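Long-range contacts in ribonucleoside-diphosphate reductase (Pseudomonas aeruginosa, PDB 5IM3), which is a class I ribonucleotide reductase, thought to make deoxyribonucleotides from the corresponding ribonucleotides as precursors for DNA synthesis: residues 669-675 / 845-849; 665-669 / 681-685; 785-789 / 874-879. All blocks are in the same frame, centred on the assembly; numbering follows the deposited sequence.

Contact 1 of 3, residues 669-675 / 845-849; sequences LYLQHIP and KDLYA
Tyr670 lays one face of its ring over the ring of Tyr848 in an offset (parallel-displaced) stack. The centroids are 4.5 Å apart and the planes meet at 21°; CE1 of Tyr670 lies 3.5 Å from CE1 of Tyr848. Both side chains take chi1 m. The contact joins two helix C-termini in the barrel domain. The helix carrying 669-672 closes in a Schellman motif: His673 has positive phi (57/39), His673 N bonds to Tyr670 O (2.8 Å) and Ile674 N to Leu669 O (3.0 Å). Ile674 and Pro675 then run extended past the other helix end, where Tyr848 is the first residue to leave helical angles. The nearest CA atoms of the two segments are those of Pro675 and Leu847, 3.9 Å apart. Leu847 (chi1 t, chi2 p) packs its CD1 against the turn, reaching Ile674 O at 3.1 Å, Pro675 N at 3.7 Å and Tyr670 CD1 at 3.9 Å. Pro675 CB rests 3.4 Å from Asp846 O. Asp812 of helix 807-815 accepts hydrogen bonds from both Tyr848 OH and His673 NE2. Tyr670 OH bonds to Thr788 and donates to a water at 2.5 Å, which donates to Ala849 O at 3.3 Å.

Contact 2 of 3, residues 665-669 / 681-685; sequences FQDAL and AIAFA
Phe684, Phe665 and Leu669 make most of this mainly apolar contact, with no hydrogen bond between the segments. The axes of 665-669 and 681-685 approach to 11.3 Å, and their N-to-C directions differ by 124°. The nearest CA pairs are Phe665 and Ala685 (8.4 Å) and Leu669 and Ala681 (7.0 Å). Phe684 (chi1 t) points toward the other helix. Its CE2 lies 3.7 Å from Phe665 CE1 and 4.2 Å from Ala668 CB, and its CD2 lies 3.9 Å from Leu669 CD2. The two phenyl rings meet obliquely, centroids 5.5 Å apart and planes at 31°. Phe665, also chi1 t, sets CZ 3.6 Å from Ala685 CB. Leu669 (chi1 m, chi2 t) places CD2 3.8 Å from Ala681 CB. The two rings and Leu669 span the gap between the backbones and end on Ala668, Ala681 and Ala685. Arg866 of helix 856-866 makes a cation-pi contact with Phe665. Two consecutive helices, crossing obliquely, pack here just after strand 659-663 of the ten-stranded alpha-beta barrel.

Contact 3 of 3, residues 785-789 / 874-879; sequences IEPTY and QSLNLY
Both carboxylate oxygens of Glu786 are engaged by the other segment. Tyr879 OH donates to Glu786 OE1 over a very short 2.4 Å, and Asn877 ND2 makes a weak bond to Glu786 OE2 at 2.6 Å. These bonds tie a loop of the barrel domain to the lead-in and start of strand 878-881, which pairs in parallel with strand 906-909. Residues 785-789 form no regular helix or strand. The two segments run in nearly the same direction, 24° apart, with Glu786 beside Asn877 (CA atoms 7.4 Å apart). Glu786 folds over with chi1 and chi2 both m; Asn877 and Tyr879 are chi1 m and point toward the loop. Around this polar centre, Tyr789 CD1 meets Tyr879 CE2 at 3.7 Å, the rings oblique at 53°, and Pro787 CG lies 4.3 Å from Tyr879 CE1. At the other end, Gln874 OE1 accepts a hydrogen bond from Arg866. Ile785 (chi1 p, chi2 t) extends CD1 to 3.4 Å from Gln874 OE1 and 4.2 Å from Leu876 CD1.

Overall arrangement
All three contacts lie in the barrel domain, away from the bound dATP. Contacts 1 and 2 have centres about 9 Å apart. They share Leu669 and helix 665-672. Contact 3 is centred about 12 Å from contact 2 and 16 Å from contact 1. The 785-789 loop links it to both by probable hydrogen bonds: Thr788 OG1 to Tyr670 OH (2.6 Å) and Thr788 N to Gln666 OE1 (3.1 Å). Along the chain, contact 2 closes before contact 3 opens. Contact 1 crosses both: 681-685 and 785-789 lie between its segments, while 665-669 starts before them and 874-879 follows them. Helix 665-672 thus touches 681-685, 785-789 and 845-849, and the loop carries the connection to strand 878-881.

Contact 1 of 3, residues 669-675 / 845-849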
# COMPACT_ATOMS: atom_id res chain seq x y z
N LEU A 669 -6.89 39.23 -20.08
CA LEU A 669 -7.09 38.19 -21.08
C LEU A 669 -8.57 38.00 -21.40
O LEU A 669 -8.95 37.87 -22.57
CB LEU A 669 -6.48 36.86 -20.60
CG LEU A 669 -4.96 36.75 -20.49
CD1 LEU A 669 -4.58 35.42 -19.87
CD2 LEU A 669 -4.30 36.91 -21.85
N TYR A 670 -9.41 37.99 -20.37
CA TYR A 670 -10.85 37.86 -20.59
C TYR A 670 -11.35 38.94 -21.55
O TYR A 670 -12.11 38.65 -22.48
CB TYR A 670 -11.61 37.95 -19.26
CG TYR A 670 -11.39 36.80 -18.30
CD1 TYR A 670 -11.08 35.52 -18.76
CD2 TYR A 670 -11.50 36.99 -16.93
CE1 TYR A 670 -10.89 34.47 -17.88
CE2 TYR A 670 -11.30 35.94 -16.04
CZ TYR A 670 -11.00 34.69 -16.52
OH TYR A 670 -10.81 33.65 -15.64
N LEU A 671 -10.94 40.19 -21.32
CA LEU A 671 -11.43 41.29 -22.14
C LEU A 671 -11.02 41.15 -23.60
O LEU A 671 -11.67 41.73 -24.47
CB LEU A 671 -10.93 42.62 -21.59
CG LEU A 671 -11.49 43.03 -20.22
CD1 LEU A 671 -10.87 44.34 -19.76
CD2 LEU A 671 -13.01 43.14 -20.27
N GLN A 672 -9.96 40.40 -23.88
CA GLN A 672 -9.55 40.11 -25.24
C GLN A 672 -10.04 38.74 -25.71
O GLN A 672 -9.80 38.37 -26.86
CB GLN A 672 -8.03 40.18 -25.36
CG GLN A 672 -7.44 41.51 -24.88
CD GLN A 672 -5.93 41.50 -24.84
OE1 GLN A 672 -5.27 41.73 -25.85
NE2 GLN A 672 -5.36 41.23 -23.67
N HIS A 673 -10.74 38.00 -24.84
CA HIS A 673 -11.21 36.65 -25.15
C HIS A 673 -10.05 35.74 -25.54
O HIS A 673 -10.17 34.90 -26.43
CB HIS A 673 -12.28 36.68 -26.25
CG HIS A 673 -13.52 37.42 -25.86
ND1 HIS A 673 -13.66 38.78 -26.05
CD2 HIS A 673 -14.66 37.00 -25.28
CE1 HIS A 673 -14.85 39.16 -25.61
NE2 HIS A 673 -15.48 38.10 -25.14
N ILE A 674 -8.93 35.90 -24.85
CA ILE A 674 -7.75 35.06 -25.04
C ILE A 674 -7.71 34.05 -23.91
O ILE A 674 -7.67 34.45 -22.73
CB ILE A 674 -6.46 35.89 -25.07
CG1 ILE A 674 -6.50 36.94 -26.19
CG2 ILE A 674 -5.25 34.97 -25.24
CD1 ILE A 674 -5.28 37.85 -26.21
N PRO A 675 -7.73 32.74 -24.19
CA PRO A 675 -7.52 31.77 -23.12
C PRO A 675 -6.06 31.78 -22.68
O PRO A 675 -5.16 31.97 -23.49
CB PRO A 675 -7.91 30.43 -23.76
CG PRO A 675 -7.70 30.64 -25.22
CD PRO A 675 -8.02 32.09 -25.48
N LYS A 845 -15.05 27.12 -22.69
CA LYS A 845 -14.40 26.14 -21.84
C LYS A 845 -12.90 26.42 -21.74
O LYS A 845 -12.29 26.24 -20.68
CB LYS A 845 -14.65 24.72 -22.36
CG LYS A 845 -16.05 24.20 -22.12
CD LYS A 845 -16.14 22.71 -22.46
CE LYS A 845 -17.44 22.10 -21.99
NZ LYS A 845 -18.61 22.63 -22.74
N ASP A 846 -12.29 26.86 -22.84
CA ASP A 846 -10.87 27.18 -22.85
C ASP A 846 -10.60 28.53 -22.18
O ASP A 846 -9.65 28.66 -21.40
CB ASP A 846 -10.34 27.19 -24.28
CG ASP A 846 -10.48 25.84 -24.96
OD1 ASP A 846 -10.45 24.81 -24.25
OD2 ASP A 846 -10.62 25.80 -26.20
N LEU A 847 -11.42 29.53 -22.48
CA LEU A 847 -11.18 30.87 -21.96
C LEU A 847 -11.33 30.93 -20.45
O LEU A 847 -10.65 31.72 -19.79
CB LEU A 847 -12.13 31.87 -22.62
CG LEU A 847 -12.06 33.31 -22.09
CD1 LEU A 847 -10.69 33.91 -22.32
CD2 LEU A 847 -13.14 34.15 -22.75
N TYR A 848 -12.21 30.11 -19.88
CA TYR A 848 -12.45 30.09 -18.44
C TYR A 848 -11.92 28.81 -17.81
O TYR A 848 -12.43 28.36 -16.78
CB TYR A 848 -13.93 30.31 -18.15
CG TYR A 848 -14.29 31.73 -18.47
CD1 TYR A 848 -14.11 32.72 -17.52
CD2 TYR A 848 -14.74 32.09 -19.72
CE1 TYR A 848 -14.41 34.03 -17.81
CE2 TYR A 848 -15.04 33.40 -20.01
CZ TYR A 848 -14.87 34.37 -19.06
OH TYR A 848 -15.17 35.68 -19.34
N ALA A 849 -10.88 28.25 -18.40
CA ALA A 849 -10.14 27.19 -17.73
C ALA A 849 -9.53 27.75 -16.46
O ALA A 849 -9.11 28.91 -16.40
CB ALA A 849 -9.06 26.64 -18.65
O HOH W 1 -11.29 31.18 -15.41

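Contact 2 of 3, residues 665-669 / 681-685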
# COMPACT_ATOMS: atom_id res chain seq x y z
N PHE A 665 -3.95 40.62 -14.93
CA PHE A 665 -3.54 40.01 -16.19
C PHE A 665 -4.59 39.03 -16.69
O PHE A 665 -4.99 39.07 -17.86
CB PHE A 665 -2.19 39.30 -16.02
CG PHE A 665 -1.63 38.74 -17.29
CD1 PHE A 665 -0.88 39.53 -18.14
CD2 PHE A 665 -1.87 37.42 -17.65
CE1 PHE A 665 -0.37 39.02 -19.32
CE2 PHE A 665 -1.37 36.90 -18.82
CZ PHE A 665 -0.61 37.70 -19.66
N GLN A 666 -5.05 38.13 -15.81
CA GLN A 666 -6.07 37.17 -16.22
C GLN A 666 -7.33 37.88 -16.68
O GLN A 666 -7.93 37.51 -17.69
CB GLN A 666 -6.37 36.22 -15.06
CG GLN A 666 -7.57 35.30 -15.27
CD GLN A 666 -7.33 34.22 -16.31
OE1 GLN A 666 -7.04 33.08 -15.97
NE2 GLN A 666 -7.44 34.58 -17.58
N ASP A 667 -7.74 38.93 -15.95
CA ASP A 667 -8.92 39.69 -16.35
C ASP A 667 -8.68 40.43 -17.67
O ASP A 667 -9.61 40.60 -18.46
CB ASP A 667 -9.31 40.67 -15.25
CG ASP A 667 -9.85 39.97 -14.01
OD1 ASP A 667 -9.87 38.72 -14.00
OD2 ASP A 667 -10.24 40.67 -13.05
N ALA A 668 -7.44 40.88 -17.91
CA ALA A 668 -7.13 41.50 -19.19
C ALA A 668 -7.25 40.49 -20.33
O ALA A 668 -7.66 40.85 -21.44
CB ALA A 668 -5.73 42.11 -19.16
N LEU A 669 -6.89 39.23 -20.08
CA LEU A 669 -7.09 38.19 -21.08
C LEU A 669 -8.57 38.00 -21.40
O LEU A 669 -8.95 37.87 -22.57
CB LEU A 669 -6.48 36.86 -20.60
CG LEU A 669 -4.96 36.75 -20.49
CD1 LEU A 669 -4.58 35.42 -19.87
CD2 LEU A 669 -4.30 36.91 -21.85
N ALA A 681 -2.14 34.26 -25.66
CA ALA A 681 -1.86 34.79 -24.32
C ALA A 681 -0.36 34.97 -24.11
O ALA A 681 0.07 35.96 -23.50
CB ALA A 681 -2.44 33.86 -23.26
N ILE A 682 0.43 34.02 -24.59
CA ILE A 682 1.88 34.14 -24.51
C ILE A 682 2.35 35.38 -25.27
O ILE A 682 3.27 36.08 -24.84
CB ILE A 682 2.55 32.86 -25.04
CG1 ILE A 682 2.37 31.73 -24.01
CG2 ILE A 682 4.02 33.09 -25.36
CD1 ILE A 682 2.93 30.39 -24.46
N ALA A 683 1.71 35.67 -26.40
CA ALA A 683 2.06 36.85 -27.18
C ALA A 683 1.69 38.13 -26.43
O ALA A 683 2.48 39.08 -26.38
CB ALA A 683 1.36 36.81 -28.54
N PHE A 684 0.49 38.17 -25.84
CA PHE A 684 0.08 39.35 -25.08
C PHE A 684 0.98 39.56 -23.87
O PHE A 684 1.29 40.71 -23.51
CB PHE A 684 -1.38 39.23 -24.66
CG PHE A 684 -1.82 40.31 -23.72
CD1 PHE A 684 -1.96 41.61 -24.16
CD2 PHE A 684 -2.09 40.02 -22.39
CE1 PHE A 684 -2.36 42.62 -23.29
CE2 PHE A 684 -2.49 41.02 -21.52
CZ PHE A 684 -2.63 42.32 -21.97
N ALA A 685 1.39 38.48 -23.21
CA ALA A 685 2.27 38.61 -22.05
C ALA A 685 3.62 39.19 -22.45
O ALA A 685 4.21 39.99 -21.72
CB ALA A 685 2.47 37.25 -21.38

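Contact 3 of 3, residues 785-789 / 874-879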
# COMPACT_ATOMS: atom_id res chain seq x y z
N ILE A 785 -0.23 37.96 -12.04
CA ILE A 785 -0.21 37.17 -13.27
C ILE A 785 -0.88 35.82 -13.07
O ILE A 785 -0.75 34.93 -13.92
CB ILE A 785 1.22 36.99 -13.80
CG1 ILE A 785 2.15 36.49 -12.68
CG2 ILE A 785 1.73 38.30 -14.39
CD1 ILE A 785 3.58 36.23 -13.13
N GLU A 786 -1.59 35.64 -11.96
CA GLU A 786 -2.15 34.34 -11.64
C GLU A 786 -3.32 34.02 -12.57
O GLU A 786 -4.16 34.89 -12.84
CB GLU A 786 -2.64 34.31 -10.19
CG GLU A 786 -1.55 34.52 -9.15
CD GLU A 786 -0.76 33.26 -8.86
OE1 GLU A 786 -1.29 32.16 -9.09
OE2 GLU A 786 0.40 33.38 -8.41
N PRO A 787 -3.42 32.78 -13.06
CA PRO A 787 -4.69 32.34 -13.63
C PRO A 787 -5.73 32.20 -12.54
O PRO A 787 -5.40 31.95 -11.38
CB PRO A 787 -4.34 30.98 -14.26
CG PRO A 787 -3.18 30.49 -13.45
CD PRO A 787 -2.40 31.72 -13.10
N THR A 788 -6.99 32.39 -12.91
CA THR A 788 -8.08 32.24 -11.95
C THR A 788 -7.97 30.90 -11.24
O THR A 788 -7.92 29.85 -11.88
CB THR A 788 -9.43 32.36 -12.67
OG1 THR A 788 -9.50 33.62 -13.34
CG2 THR A 788 -10.58 32.25 -11.67
N TYR A 789 -7.92 30.94 -9.91
CA TYR A 789 -7.83 29.70 -9.14
C TYR A 789 -9.15 28.92 -9.21
O TYR A 789 -9.14 27.69 -9.30
CB TYR A 789 -7.45 29.99 -7.69
CG TYR A 789 -7.11 28.75 -6.90
CD1 TYR A 789 -5.90 28.09 -7.09
CD2 TYR A 789 -8.00 28.23 -5.97
CE1 TYR A 789 -5.59 26.95 -6.37
CE2 TYR A 789 -7.70 27.10 -5.25
CZ TYR A 789 -6.49 26.46 -5.45
OH TYR A 789 -6.17 25.32 -4.74
N GLN A 874 9.86 37.84 -11.02
CA GLN A 874 8.41 37.83 -10.85
C GLN A 874 8.01 36.63 -10.01
O GLN A 874 8.54 35.53 -10.19
CB GLN A 874 7.69 37.79 -12.21
CG GLN A 874 8.13 36.66 -13.12
CD GLN A 874 7.68 36.85 -14.55
OE1 GLN A 874 6.48 36.98 -14.83
NE2 GLN A 874 8.63 36.88 -15.48
N SER A 875 7.08 36.86 -9.08
CA SER A 875 6.56 35.78 -8.24
C SER A 875 5.69 34.85 -9.08
O SER A 875 4.64 35.26 -9.58
CB SER A 875 5.77 36.35 -7.07
OG SER A 875 6.58 37.19 -6.28
N LEU A 876 6.12 33.60 -9.22
CA LEU A 876 5.51 32.67 -10.16
C LEU A 876 5.05 31.42 -9.42
O LEU A 876 5.85 30.51 -9.18
CB LEU A 876 6.48 32.31 -11.28
CG LEU A 876 5.89 31.47 -12.41
CD1 LEU A 876 4.79 32.23 -13.14
CD2 LEU A 876 6.98 31.04 -13.37
N ASN A 877 3.77 31.37 -9.07
CA ASN A 877 3.18 30.14 -8.57
C ASN A 877 2.92 29.19 -9.73
O ASN A 877 2.53 29.62 -10.82
CB ASN A 877 1.89 30.43 -7.82
CG ASN A 877 2.13 31.19 -6.54
OD1 ASN A 877 3.09 30.94 -5.82
ND2 ASN A 877 1.25 32.15 -6.26
N LEU A 878 3.15 27.91 -9.50
CA LEU A 878 2.93 26.88 -10.51
C LEU A 878 1.89 25.89 -10.01
O LEU A 878 1.92 25.49 -8.84
CB LEU A 878 4.22 26.16 -10.88
CG LEU A 878 5.25 27.00 -11.65
CD1 LEU A 878 6.48 26.17 -11.94
CD2 LEU A 878 4.66 27.53 -12.95
N TYR A 879 0.98 25.52 -10.90
CA TYR A 879 -0.12 24.61 -10.58
C TYR A 879 0.05 23.36 -11.42
O TYR A 879 0.15 23.44 -12.65
CB TYR A 879 -1.47 25.28 -10.85
CG TYR A 879 -1.63 26.57 -10.09
CD1 TYR A 879 -1.13 27.76 -10.60
CD2 TYR A 879 -2.27 26.60 -8.86
CE1 TYR A 879 -1.27 28.95 -9.90
CE2 TYR A 879 -2.42 27.78 -8.16
CZ TYR A 879 -1.92 28.95 -8.68
OH TYR A 879 -2.06 30.12 -7.98